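Local coordinates for protein putative amidohydrolase (Unidentified, PDB 3FEQ) that probably works as a zinc-dependent prolidase of the amidohydrolase superfamily, hydrolysing dipeptides that end in proline, at residues N12-E17 / T56-F61; S137-H142 / V167-E172; V66-S71 / P92-M97. All coordinates share one frame; numbering follows the deposited sequence.

Contact 1: residues N12-E17 / T56-F61; sequences NVLDLE and TVMPGF
N12 sits beside T56 at the start of a short parallel pairing of strands, and its carbonyl O takes the amide of V57 (V57 N to N12 O, 3.2 Å). The donor stands well above the carbonyl plane rather than on a lone pair, and the CA-H of T56 leans on the same oxygen. V13 comes next, opposite V57, with both side chains on the face of the sheet away from N12 and T56. Its CG2 branch meets V57 CG1 at 3.8 Å, the two side chains crossing at a slant, while V13 CA-H points at V57 O. L14 N then gives the second backbone bond, to V57 O at 3.1 Å and almost straight (167°). V57 is thus gripped through both its N and its O by the residues before and after V13, the usual pattern of parallel strands. The L14 side chain lies alongside that of M58, the two pointing the same way, with L14 CD1 3.7 Å from M58 CE. M58 CG is tucked between its own backbone N and carbonyl carbon (chi1 59°); with chi2 extended this sets SD in plane at the edge of the F61 ring, and the bend at chi3 (-60°) sets where CE lies, beside L14 CD1. Past D15 the strand has ended, but L16 still reaches across: its CD1 meets P59 CD tip to tip at 4.0 Å. Here the N-terminal strands, which in this superfamily help form a small beta domain beside the barrel, join the strand that leads into the barrel. Strand 20-30 flanks 11-15, strand 377-380 pairs antiparallel with 56-66 on its other side, T56 OG1 bonds to G382 O, and L349 of helix 345-351 packs on L14, L16 and M58.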
ATOM      1  N   ASN C  12     -10.685 -23.481 -60.230  1.00 67.01           N
ATOM      2  CA  ASN C  12     -12.115 -23.221 -60.177  1.00 65.81           C
ATOM      3  C   ASN C  12     -12.431 -22.286 -59.017  1.00 61.70           C
ATOM      4  O   ASN C  12     -12.559 -22.708 -57.873  1.00 64.68           O
ATOM      5  CB  ASN C  12     -12.895 -24.528 -60.062  1.00 70.39           C
ATOM      6  CG  ASN C  12     -12.312 -25.627 -60.924  1.00 70.72           C
ATOM      7  OD1 ASN C  12     -12.023 -26.717 -60.441  1.00 76.27           O
ATOM      8  ND2 ASN C  12     -12.121 -25.339 -62.204  1.00 75.44           N
ATOM      9  N   VAL C  13     -12.502 -21.000 -59.323  1.00 58.46           N
ATOM     10  CA  VAL C  13     -12.566 -19.968 -58.305  1.00 59.22           C
ATOM     11  C   VAL C  13     -13.959 -19.870 -57.698  1.00 61.00           C
ATOM     12  O   VAL C  13     -14.938 -19.617 -58.394  1.00 62.09           O
ATOM     13  CB  VAL C  13     -12.136 -18.607 -58.878  1.00 57.43           C
ATOM     14  CG1 VAL C  13     -12.503 -17.474 -57.938  1.00 62.52           C
ATOM     15  CG2 VAL C  13     -10.646 -18.605 -59.158  1.00 51.70           C
ATOM     16  N   LEU C  14     -14.038 -20.087 -56.394  1.00 65.52           N
ATOM     17  CA  LEU C  14     -15.304 -20.026 -55.703  1.00 66.76           C
ATOM     18  C   LEU C  14     -15.706 -18.582 -55.542  1.00 68.12           C
ATOM     19  O   LEU C  14     -14.992 -17.794 -54.932  1.00 68.45           O
ATOM     20  CB  LEU C  14     -15.199 -20.681 -54.334  1.00 67.65           C
ATOM     21  CG  LEU C  14     -16.438 -21.415 -53.826  1.00 70.37           C
ATOM     22  CD1 LEU C  14     -16.181 -21.896 -52.407  1.00 78.35           C
ATOM     23  CD2 LEU C  14     -17.698 -20.562 -53.880  1.00 64.57           C
ATOM     24  N   ASP C  15     -16.848 -18.238 -56.117  1.00 72.66           N
ATOM     25  CA  ASP C  15     -17.466 -16.964 -55.840  1.00 72.96           C
ATOM     26  C   ASP C  15     -18.676 -17.187 -54.966  1.00 72.93           C
ATOM     27  O   ASP C  15     -19.544 -17.995 -55.288  1.00 73.25           O
ATOM     28  CB  ASP C  15     -17.868 -16.268 -57.129  1.00 78.77           C
ATOM     29  CG  ASP C  15     -18.223 -14.818 -56.909  1.00 89.94           C
ATOM     30  OD1 ASP C  15     -19.360 -14.546 -56.462  1.00 93.59           O
ATOM     31  OD2 ASP C  15     -17.360 -13.952 -57.174  1.00 98.74           O
ATOM     32  N   LEU C  16     -18.741 -16.430 -53.879  1.00 73.25           N
ATOM     33  CA  LEU C  16     -19.585 -16.779 -52.751  1.00 72.41           C
ATOM     34  C   LEU C  16     -20.928 -16.060 -52.728  1.00 75.78           C
ATOM     35  O   LEU C  16     -21.911 -16.602 -52.228  1.00 79.92           O
ATOM     36  CB  LEU C  16     -18.829 -16.575 -51.440  1.00 68.86           C
ATOM     37  CG  LEU C  16     -17.863 -17.715 -51.126  1.00 59.51           C
ATOM     38  CD1 LEU C  16     -16.590 -17.192 -50.491  1.00 64.04           C
ATOM     39  CD2 LEU C  16     -18.532 -18.747 -50.248  1.00 46.36           C
ATOM     40  N   GLU C  17     -20.980 -14.851 -53.275  1.00 79.86           N
ATOM     41  CA  GLU C  17     -22.229 -14.092 -53.302  1.00 87.03           C
ATOM     42  C   GLU C  17     -23.158 -14.587 -54.403  1.00 87.83           C
ATOM     43  O   GLU C  17     -24.365 -14.348 -54.358  1.00 93.71           O
ATOM     44  CB  GLU C  17     -21.976 -12.585 -53.432  1.00 89.11           C
ATOM     45  CG  GLU C  17     -20.876 -12.199 -54.409  1.00108.87           C
ATOM     46  CD  GLU C  17     -19.513 -12.036 -53.738  1.00125.67           C
ATOM     47  OE1 GLU C  17     -18.995 -13.019 -53.158  1.00129.97           O
ATOM     48  OE2 GLU C  17     -18.949 -10.920 -53.806  1.00131.06           O
ATOM     49  N   THR C  56     -10.420 -26.529 -56.486  1.00 62.03           N
ATOM     50  CA  THR C  56     -11.155 -25.353 -56.058  1.00 60.21           C
ATOM     51  C   THR C  56     -10.260 -24.393 -55.302  1.00 57.97           C
ATOM     52  O   THR C  56      -9.652 -24.755 -54.308  1.00 55.29           O
ATOM     53  CB  THR C  56     -12.332 -25.733 -55.177  1.00 60.41           C
ATOM     54  OG1 THR C  56     -13.233 -26.550 -55.931  1.00 67.52           O
ATOM     55  CG2 THR C  56     -13.064 -24.491 -54.705  1.00 68.72           C
ATOM     56  N   VAL C  57     -10.163 -23.168 -55.794  1.00 59.53           N
ATOM     57  CA  VAL C  57      -9.439 -22.127 -55.075  1.00 60.91           C
ATOM     58  C   VAL C  57     -10.419 -21.127 -54.460  1.00 59.78           C
ATOM     59  O   VAL C  57     -11.232 -20.522 -55.165  1.00 56.94           O
ATOM     60  CB  VAL C  57      -8.356 -21.438 -55.961  1.00 56.58           C
ATOM     61  CG1 VAL C  57      -8.792 -21.371 -57.401  1.00 66.74           C
ATOM     62  CG2 VAL C  57      -7.999 -20.057 -55.437  1.00 58.46           C
ATOM     63  N   MET C  58     -10.391 -21.031 -53.132  1.00 56.08           N
ATOM     64  CA  MET C  58     -11.308 -20.155 -52.399  1.00 53.15           C
ATOM     65  C   MET C  58     -10.562 -19.259 -51.413  1.00 51.96           C
ATOM     66  O   MET C  58      -9.372 -19.445 -51.197  1.00 56.47           O
ATOM     67  CB  MET C  58     -12.412 -20.966 -51.707  1.00 54.25           C
ATOM     68  CG  MET C  58     -11.949 -22.001 -50.703  1.00 46.86           C
ATOM     69  SD  MET C  58     -13.374 -22.855 -49.993  1.00 38.05           S
ATOM     70  CE  MET C  58     -14.264 -21.501 -49.230  1.00 40.22           C
ATOM     71  N   PRO C  59     -11.246 -18.258 -50.835  1.00 54.17           N
ATOM     72  CA  PRO C  59     -10.549 -17.469 -49.821  1.00 50.61           C
ATOM     73  C   PRO C  59     -10.181 -18.338 -48.627  1.00 50.95           C
ATOM     74  O   PRO C  59     -10.859 -19.332 -48.343  1.00 56.18           O
ATOM     75  CB  PRO C  59     -11.587 -16.416 -49.401  1.00 43.86           C
ATOM     76  CG  PRO C  59     -12.620 -16.431 -50.452  1.00 47.74           C
ATOM     77  CD  PRO C  59     -12.634 -17.804 -51.031  1.00 51.21           C
ATOM     78  N   GLY C  60      -9.092 -17.984 -47.957  1.00 47.17           N
ATOM     79  CA  GLY C  60      -8.683 -18.678 -46.752  1.00 46.66           C
ATOM     80  C   GLY C  60      -9.707 -18.463 -45.660  1.00 46.36           C
ATOM     81  O   GLY C  60     -10.364 -17.420 -45.622  1.00 40.56           O
ATOM     82  N   PHE C  61      -9.848 -19.451 -44.779  1.00 39.03           N
ATOM     83  CA  PHE C  61     -10.917 -19.437 -43.806  1.00 39.88           C
ATOM     84  C   PHE C  61     -10.598 -18.532 -42.626  1.00 42.23           C
ATOM     85  O   PHE C  61      -9.443 -18.393 -42.228  1.00 48.37           O
ATOM     86  CB  PHE C  61     -11.203 -20.833 -43.288  1.00 42.55           C
ATOM     87  CG  PHE C  61     -11.327 -21.869 -44.353  1.00 51.39           C
ATOM     88  CD1 PHE C  61     -12.037 -21.621 -45.517  1.00 58.35           C
ATOM     89  CD2 PHE C  61     -10.800 -23.135 -44.149  1.00 55.63           C
ATOM     90  CE1 PHE C  61     -12.168 -22.603 -46.482  1.00 58.07           C
ATOM     91  CE2 PHE C  61     -10.932 -24.117 -45.102  1.00 49.82           C
ATOM     92  CZ  PHE C  61     -11.613 -23.849 -46.278  1.00 49.70           C
TER

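Contact 2: residues S137-H142 / V167-E172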
ATOM      1  N   SER C 137     -14.414 -10.121 -17.269  1.00 20.84           N
ATOM      2  CA  SER C 137     -15.383 -10.887 -16.509  1.00 22.10           C
ATOM      3  C   SER C 137     -15.590 -10.225 -15.165  1.00 29.22           C
ATOM      4  O   SER C 137     -14.671  -9.615 -14.635  1.00 28.66           O
ATOM      5  CB  SER C 137     -14.939 -12.331 -16.321  1.00 17.78           C
ATOM      6  OG  SER C 137     -15.821 -13.014 -15.444  1.00 27.85           O
ATOM      7  N   GLN C 138     -16.824 -10.270 -14.663  1.00 33.31           N
ATOM      8  CA  GLN C 138     -17.116  -9.825 -13.304  1.00 30.44           C
ATOM      9  C   GLN C 138     -16.625 -10.886 -12.332  1.00 27.85           C
ATOM     10  O   GLN C 138     -16.216 -11.973 -12.734  1.00 31.89           O
ATOM     11  CB  GLN C 138     -18.615  -9.582 -13.103  1.00 25.79           C
ATOM     12  CG  GLN C 138     -19.489 -10.745 -13.509  1.00 33.06           C
ATOM     13  CD  GLN C 138     -20.702 -10.874 -12.630  1.00 43.61           C
ATOM     14  OE1 GLN C 138     -21.749 -10.293 -12.906  1.00 42.87           O
ATOM     15  NE2 GLN C 138     -20.570 -11.643 -11.557  1.00 43.80           N
ATOM     16  N   THR C 139     -16.648 -10.552 -11.053  1.00 26.72           N
ATOM     17  CA  THR C 139     -16.283 -11.493 -10.019  1.00 29.72           C
ATOM     18  C   THR C 139     -17.255 -12.666 -10.030  1.00 29.21           C
ATOM     19  O   THR C 139     -18.465 -12.483 -10.156  1.00 38.26           O
ATOM     20  CB  THR C 139     -16.252 -10.802  -8.631  1.00 32.90           C
ATOM     21  OG1 THR C 139     -15.268  -9.761  -8.638  1.00 32.78           O
ATOM     22  CG2 THR C 139     -15.891 -11.793  -7.544  1.00 32.63           C
ATOM     23  N   GLY C 140     -16.709 -13.873  -9.962  1.00 31.56           N
ATOM     24  CA  GLY C 140     -17.519 -15.080  -9.955  1.00 38.17           C
ATOM     25  C   GLY C 140     -18.086 -15.372 -11.322  1.00 38.76           C
ATOM     26  O   GLY C 140     -18.959 -16.230 -11.473  1.00 46.58           O
ATOM     27  N   GLY C 141     -17.573 -14.655 -12.318  1.00 35.87           N
ATOM     28  CA  GLY C 141     -18.127 -14.674 -13.662  1.00 36.30           C
ATOM     29  C   GLY C 141     -17.533 -15.800 -14.465  1.00 34.80           C
ATOM     30  O   GLY C 141     -16.783 -16.615 -13.937  1.00 35.12           O
ATOM     31  N   HIS C 142     -17.857 -15.844 -15.752  1.00 40.57           N
ATOM     32  CA  HIS C 142     -17.472 -16.979 -16.578  1.00 47.39           C
ATOM     33  C   HIS C 142     -15.954 -16.975 -16.703  1.00 42.13           C
ATOM     34  O   HIS C 142     -15.337 -18.010 -16.946  1.00 47.66           O
ATOM     35  CB  HIS C 142     -18.200 -16.955 -17.943  1.00 50.19           C
ATOM     36  CG  HIS C 142     -17.905 -18.135 -18.828  1.00 59.86           C
ATOM     37  ND1 HIS C 142     -18.085 -19.443 -18.424  1.00 53.97           N
ATOM     38  CD2 HIS C 142     -17.459 -18.198 -20.107  1.00 63.82           C
ATOM     39  CE1 HIS C 142     -17.738 -20.258 -19.407  1.00 58.60           C
ATOM     40  NE2 HIS C 142     -17.356 -19.528 -20.440  1.00 59.89           N
ATOM     41  N   VAL C 167     -10.615 -10.483 -14.126  1.00 21.37           N
ATOM     42  CA  VAL C 167     -11.761 -10.057 -13.359  1.00 19.37           C
ATOM     43  C   VAL C 167     -11.716  -8.553 -13.109  1.00 26.56           C
ATOM     44  O   VAL C 167     -10.767  -8.027 -12.534  1.00 34.79           O
ATOM     45  CB  VAL C 167     -11.844 -10.800 -12.023  1.00 22.47           C
ATOM     46  CG1 VAL C 167     -13.166 -10.468 -11.333  1.00 19.21           C
ATOM     47  CG2 VAL C 167     -11.723 -12.312 -12.252  1.00 29.80           C
ATOM     48  N   VAL C 168     -12.738  -7.859 -13.570  1.00 27.52           N
ATOM     49  CA  VAL C 168     -12.908  -6.451 -13.261  1.00 27.35           C
ATOM     50  C   VAL C 168     -14.378  -6.200 -13.076  1.00 30.19           C
ATOM     51  O   VAL C 168     -15.209  -6.736 -13.804  1.00 25.39           O
ATOM     52  CB  VAL C 168     -12.442  -5.512 -14.395  1.00 26.38           C
ATOM     53  CG1 VAL C 168     -10.986  -5.172 -14.249  1.00 41.13           C
ATOM     54  CG2 VAL C 168     -12.736  -6.098 -15.753  1.00 29.15           C
ATOM     55  N   ASP C 169     -14.681  -5.367 -12.097  1.00 35.08           N
ATOM     56  CA  ASP C 169     -16.038  -5.020 -11.777  1.00 37.18           C
ATOM     57  C   ASP C 169     -16.125  -3.509 -11.737  1.00 37.14           C
ATOM     58  O   ASP C 169     -15.119  -2.821 -11.480  1.00 27.24           O
ATOM     59  CB  ASP C 169     -16.424  -5.607 -10.414  1.00 40.95           C
ATOM     60  CG  ASP C 169     -16.171  -7.106 -10.325  1.00 49.51           C
ATOM     61  OD1 ASP C 169     -17.147  -7.885 -10.497  1.00 46.26           O
ATOM     62  OD2 ASP C 169     -14.995  -7.491 -10.086  1.00 37.38           O
ATOM     63  N   GLY C 170     -17.319  -2.996 -12.019  1.00 25.98           N
ATOM     64  CA  GLY C 170     -17.592  -1.592 -11.811  1.00 20.02           C
ATOM     65  C   GLY C 170     -17.424  -0.786 -13.066  1.00 25.00           C
ATOM     66  O   GLY C 170     -16.653  -1.152 -13.952  1.00 33.94           O
ATOM     67  N   VAL C 171     -18.147   0.322 -13.140  1.00 21.22           N
ATOM     68  CA  VAL C 171     -18.199   1.110 -14.358  1.00 14.23           C
ATOM     69  C   VAL C 171     -16.866   1.725 -14.690  1.00 13.01           C
ATOM     70  O   VAL C 171     -16.443   1.690 -15.838  1.00 28.29           O
ATOM     71  CB  VAL C 171     -19.229   2.229 -14.261  1.00 19.74           C
ATOM     72  CG1 VAL C 171     -19.034   3.204 -15.387  1.00  2.00           C
ATOM     73  CG2 VAL C 171     -20.634   1.644 -14.274  1.00 26.21           C
ATOM     74  N   GLU C 172     -16.198   2.303 -13.701  1.00 13.52           N
ATOM     75  CA  GLU C 172     -14.891   2.861 -13.963  1.00 19.37           C
ATOM     76  C   GLU C 172     -13.886   1.738 -14.190  1.00 32.05           C
ATOM     77  O   GLU C 172     -13.010   1.845 -15.050  1.00 38.38           O
ATOM     78  CB  GLU C 172     -14.447   3.794 -12.837  1.00 27.77           C
ATOM     79  CG  GLU C 172     -15.403   4.968 -12.579  1.00 44.73           C
ATOM     80  CD  GLU C 172     -15.513   5.962 -13.751  1.00 54.27           C
ATOM     81  OE1 GLU C 172     -16.066   7.064 -13.545  1.00 54.96           O
ATOM     82  OE2 GLU C 172     -15.054   5.656 -14.876  1.00 61.39           O
TER
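The carboxylate of D169 is met by T139 on the syn side of both its oxygens. T139 N points at D169 OD1 along the syn lone pair, 2.8 Å away and nearly straight at 169°. T139 OG1 gives its proton to D169 OD2 at 2.7 Å, from 32° out of the carboxylate plane, so the fork is slightly twisted. OG1 lies beside T139's own backbone N, anti to the carbonyl carbon (chi1 -61°), so that N and OG1 can each reach one carboxylate oxygen. Q138 CB also packs against D169 OD1, at 3.4 Å. That oxygen is shared with R179 of a second subunit, whose salt bridge probably keeps the carboxylate charged and ties the contact to the oligomer. The other flat group, the amide of Q138, folds back so that NE2 bonds to T139 O (2.7 Å), which lies slightly out of the amide plane, while OE1 takes Y209 N.

S137 and V167 end the two strands of a small parallel sheet, 135-137 and 165-167, and the pairing closes with V168 N on S137 O (2.8 Å), nearly along the C=O axis. From there Q138 to G141 make a type II turn, with G140 at positive phi. S137 OG bonds in plane to a lone pair of Q138 O, and also receives G143 N. On the other segment G170 is the N-cap of helix 171-184. V167 CG1 rests on T139, 3.5 Å from its OG1. Beyond the turn, the H142 ring stacks on that of H231, a ligand of one of the zinc ions.

Contact 3: residues V66-S71 / P92-M97; sequences VHVLAS and PILDAM. With ZN (zinc ion), chain U.
V66 and M97 reach toward each other tip to tip. M97 leaves the helix with its chain fully extended beyond CG (chi2 -176°, chi3 -177°), which carries its CE to within 3.6 Å of V66 CG1. V105 of strand 102-107 touches both side chains, so the M97 end packs against residues of two adjacent strands. One helical turn back, L94 meets V68 in a different way: the two side chains cross at about a right angle, and V68 CG1 comes to 3.5 Å from L94 CG and nearly as close to L94 CD2. L115 of helix 113-120 touches both V68 and L94. I93 points toward the loop, and its CD1 works mainly against backbone. That CD1 lies 3.5 Å from V68 O, inside the type I turn H67 to A70, and 3.9 Å from S71 CA just after it. The contact between the segments is therefore apolar side chains of one helix face set against the end of a strand and the turn that follows it.

H67 heads away from the helix, and this is what the turn presents: its NE2 binds a zinc ion at 2.2 Å. Its ring is held from the other nitrogen, ND1 bonding to G109 O, and the turn itself is held by V68 N on D107 OD2. H65 and D323 belong to the same zinc site. Helix 90-99 links parallel, adjacent strands 56-66 and 102-107, a beta-alpha-beta crossover of the TIM barrel, and the helix packs behind the His-X-His motif that closes the first barrel strand in amidohydrolases.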
ATOM      1  N   VAL C  66     -11.722 -18.499 -31.424  1.00 38.48           N
ATOM      2  CA  VAL C  66     -10.733 -19.462 -30.916  1.00 37.46           C
ATOM      3  C   VAL C  66     -10.102 -18.997 -29.605  1.00 34.64           C
ATOM      4  O   VAL C  66     -10.141 -17.813 -29.279  1.00 35.07           O
ATOM      5  CB  VAL C  66      -9.594 -19.694 -31.918  1.00 25.79           C
ATOM      6  CG1 VAL C  66     -10.110 -20.341 -33.176  1.00 30.83           C
ATOM      7  CG2 VAL C  66      -8.910 -18.404 -32.230  1.00 25.13           C
ATOM      8  N   HIS C  67      -9.531 -19.937 -28.858  1.00 32.24           N
ATOM      9  CA  HIS C  67      -8.577 -19.610 -27.806  1.00 28.61           C
ATOM     10  C   HIS C  67      -7.272 -20.301 -28.148  1.00 31.56           C
ATOM     11  O   HIS C  67      -7.042 -21.454 -27.792  1.00 28.05           O
ATOM     12  CB  HIS C  67      -9.082 -20.024 -26.420  1.00 28.91           C
ATOM     13  CG  HIS C  67     -10.405 -19.427 -26.053  1.00 41.72           C
ATOM     14  ND1 HIS C  67     -10.523 -18.242 -25.361  1.00 43.99           N
ATOM     15  CD2 HIS C  67     -11.669 -19.834 -26.318  1.00 44.41           C
ATOM     16  CE1 HIS C  67     -11.801 -17.943 -25.217  1.00 38.97           C
ATOM     17  NE2 HIS C  67     -12.519 -18.891 -25.793  1.00 39.26           N
ATOM     18  N   VAL C  68      -6.448 -19.590 -28.903  1.00 37.91           N
ATOM     19  CA  VAL C  68      -5.158 -20.075 -29.356  1.00 35.28           C
ATOM     20  C   VAL C  68      -4.279 -20.533 -28.216  1.00 37.53           C
ATOM     21  O   VAL C  68      -3.497 -21.452 -28.379  1.00 45.46           O
ATOM     22  CB  VAL C  68      -4.428 -18.961 -30.057  1.00 39.53           C
ATOM     23  CG1 VAL C  68      -2.987 -19.349 -30.302  1.00 47.96           C
ATOM     24  CG2 VAL C  68      -5.158 -18.584 -31.333  1.00 36.86           C
ATOM     25  N   LEU C  69      -4.401 -19.881 -27.064  1.00 39.54           N
ATOM     26  CA  LEU C  69      -3.568 -20.209 -25.913  1.00 38.22           C
ATOM     27  C   LEU C  69      -4.125 -21.304 -24.994  1.00 41.85           C
ATOM     28  O   LEU C  69      -3.438 -21.775 -24.079  1.00 39.39           O
ATOM     29  CB  LEU C  69      -3.274 -18.947 -25.127  1.00 34.49           C
ATOM     30  CG  LEU C  69      -2.095 -18.216 -25.749  1.00 37.25           C
ATOM     31  CD1 LEU C  69      -2.291 -16.751 -25.607  1.00 23.54           C
ATOM     32  CD2 LEU C  69      -0.780 -18.657 -25.089  1.00 45.31           C
ATOM     33  N   ALA C  70      -5.357 -21.729 -25.259  1.00 42.40           N
ATOM     34  CA  ALA C  70      -5.992 -22.794 -24.488  1.00 39.16           C
ATOM     35  C   ALA C  70      -5.362 -24.152 -24.789  1.00 40.01           C
ATOM     36  O   ALA C  70      -5.941 -24.980 -25.499  1.00 40.20           O
ATOM     37  CB  ALA C  70      -7.483 -22.823 -24.764  1.00 38.22           C
ATOM     38  N   SER C  71      -4.175 -24.379 -24.238  1.00 39.57           N
ATOM     39  CA  SER C  71      -3.433 -25.590 -24.537  1.00 41.93           C
ATOM     40  C   SER C  71      -3.854 -26.783 -23.685  1.00 47.19           C
ATOM     41  O   SER C  71      -3.429 -27.904 -23.959  1.00 54.98           O
ATOM     42  CB  SER C  71      -1.934 -25.352 -24.416  1.00 39.91           C
ATOM     43  OG  SER C  71      -1.562 -25.154 -23.072  1.00 50.51           O
ATOM     44  N   PRO C  92       2.148 -25.278 -31.682  1.00 33.32           N
ATOM     45  CA  PRO C  92       1.519 -26.337 -32.482  1.00 35.80           C
ATOM     46  C   PRO C  92       0.039 -26.080 -32.778  1.00 35.30           C
ATOM     47  O   PRO C  92      -0.446 -26.472 -33.823  1.00 42.89           O
ATOM     48  CB  PRO C  92       1.655 -27.579 -31.599  1.00 21.32           C
ATOM     49  CG  PRO C  92       2.729 -27.252 -30.644  1.00 30.07           C
ATOM     50  CD  PRO C  92       2.649 -25.800 -30.398  1.00 29.35           C
ATOM     51  N   ILE C  93      -0.667 -25.434 -31.859  1.00 38.08           N
ATOM     52  CA  ILE C  93      -2.068 -25.119 -32.070  1.00 38.87           C
ATOM     53  C   ILE C  93      -2.222 -24.214 -33.280  1.00 40.48           C
ATOM     54  O   ILE C  93      -3.088 -24.442 -34.131  1.00 36.70           O
ATOM     55  CB  ILE C  93      -2.695 -24.455 -30.825  1.00 39.57           C
ATOM     56  CG1 ILE C  93      -2.895 -25.492 -29.715  1.00 28.27           C
ATOM     57  CG2 ILE C  93      -4.034 -23.780 -31.177  1.00 29.85           C
ATOM     58  CD1 ILE C  93      -2.919 -24.898 -28.311  1.00 35.04           C
ATOM     59  N   LEU C  94      -1.350 -23.211 -33.360  1.00 34.52           N
ATOM     60  CA  LEU C  94      -1.409 -22.210 -34.418  1.00 36.70           C
ATOM     61  C   LEU C  94      -1.026 -22.818 -35.757  1.00 38.01           C
ATOM     62  O   LEU C  94      -1.689 -22.609 -36.765  1.00 35.36           O
ATOM     63  CB  LEU C  94      -0.470 -21.057 -34.096  1.00 35.53           C
ATOM     64  CG  LEU C  94      -0.972 -20.005 -33.122  1.00 30.81           C
ATOM     65  CD1 LEU C  94       0.193 -19.142 -32.665  1.00 42.97           C
ATOM     66  CD2 LEU C  94      -2.015 -19.173 -33.806  1.00 33.91           C
ATOM     67  N   ASP C  95       0.043 -23.594 -35.747  1.00 38.92           N
ATOM     68  CA  ASP C  95       0.538 -24.215 -36.948  1.00 42.98           C
ATOM     69  C   ASP C  95      -0.519 -25.129 -37.562  1.00 47.32           C
ATOM     70  O   ASP C  95      -0.695 -25.158 -38.783  1.00 50.11           O
ATOM     71  CB  ASP C  95       1.809 -24.998 -36.634  1.00 44.24           C
ATOM     72  CG  ASP C  95       2.611 -25.315 -37.870  1.00 61.15           C
ATOM     73  OD1 ASP C  95       2.785 -24.409 -38.715  1.00 74.58           O
ATOM     74  OD2 ASP C  95       3.053 -26.472 -38.010  1.00 71.43           O
ATOM     75  N   ALA C  96      -1.242 -25.843 -36.704  1.00 41.70           N
ATOM     76  CA  ALA C  96      -2.268 -26.767 -37.140  1.00 35.75           C
ATOM     77  C   ALA C  96      -3.502 -26.055 -37.711  1.00 39.29           C
ATOM     78  O   ALA C  96      -4.050 -26.483 -38.729  1.00 39.97           O
ATOM     79  CB  ALA C  96      -2.650 -27.700 -36.010  1.00 35.54           C
ATOM     80  N   MET C  97      -3.922 -24.959 -37.085  1.00 36.66           N
ATOM     81  CA  MET C  97      -5.063 -24.194 -37.601  1.00 34.16           C
ATOM     82  C   MET C  97      -4.778 -23.721 -39.033  1.00 41.91           C
ATOM     83  O   MET C  97      -5.672 -23.710 -39.900  1.00 41.97           O
ATOM     84  CB  MET C  97      -5.370 -22.986 -36.716  1.00 28.89           C
ATOM     85  CG  MET C  97      -6.047 -23.296 -35.397  1.00 28.03           C
ATOM     86  SD  MET C  97      -6.453 -21.767 -34.534  1.00 21.34           S
ATOM     87  CE  MET C  97      -7.126 -22.407 -33.030  1.00 11.41           C
TER
HETATM   88 ZN    ZN U 425     -14.689 -18.691 -25.292  0.50 42.80          ZN

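Along the chain the order is contact 1, contact 3, contact 2, each closing before the next opens. Contacts 1 and 3 share strand 56-66: its first half pairs with strand 11-15 of the beta domain, and its last residue leads into the zinc-binding turn, with centres 24 Å apart and nearest atoms about 7 Å apart. Contact 2 lies on the opposite side of the chain's centre from contact 1, 42 Å between centres, at a subunit interface. It is 26 Å from contact 3, centre to centre. One barrel strand thus runs from the beta domain to the metal, while contact 2 joins loops beyond the metal site to a neighbouring subunit.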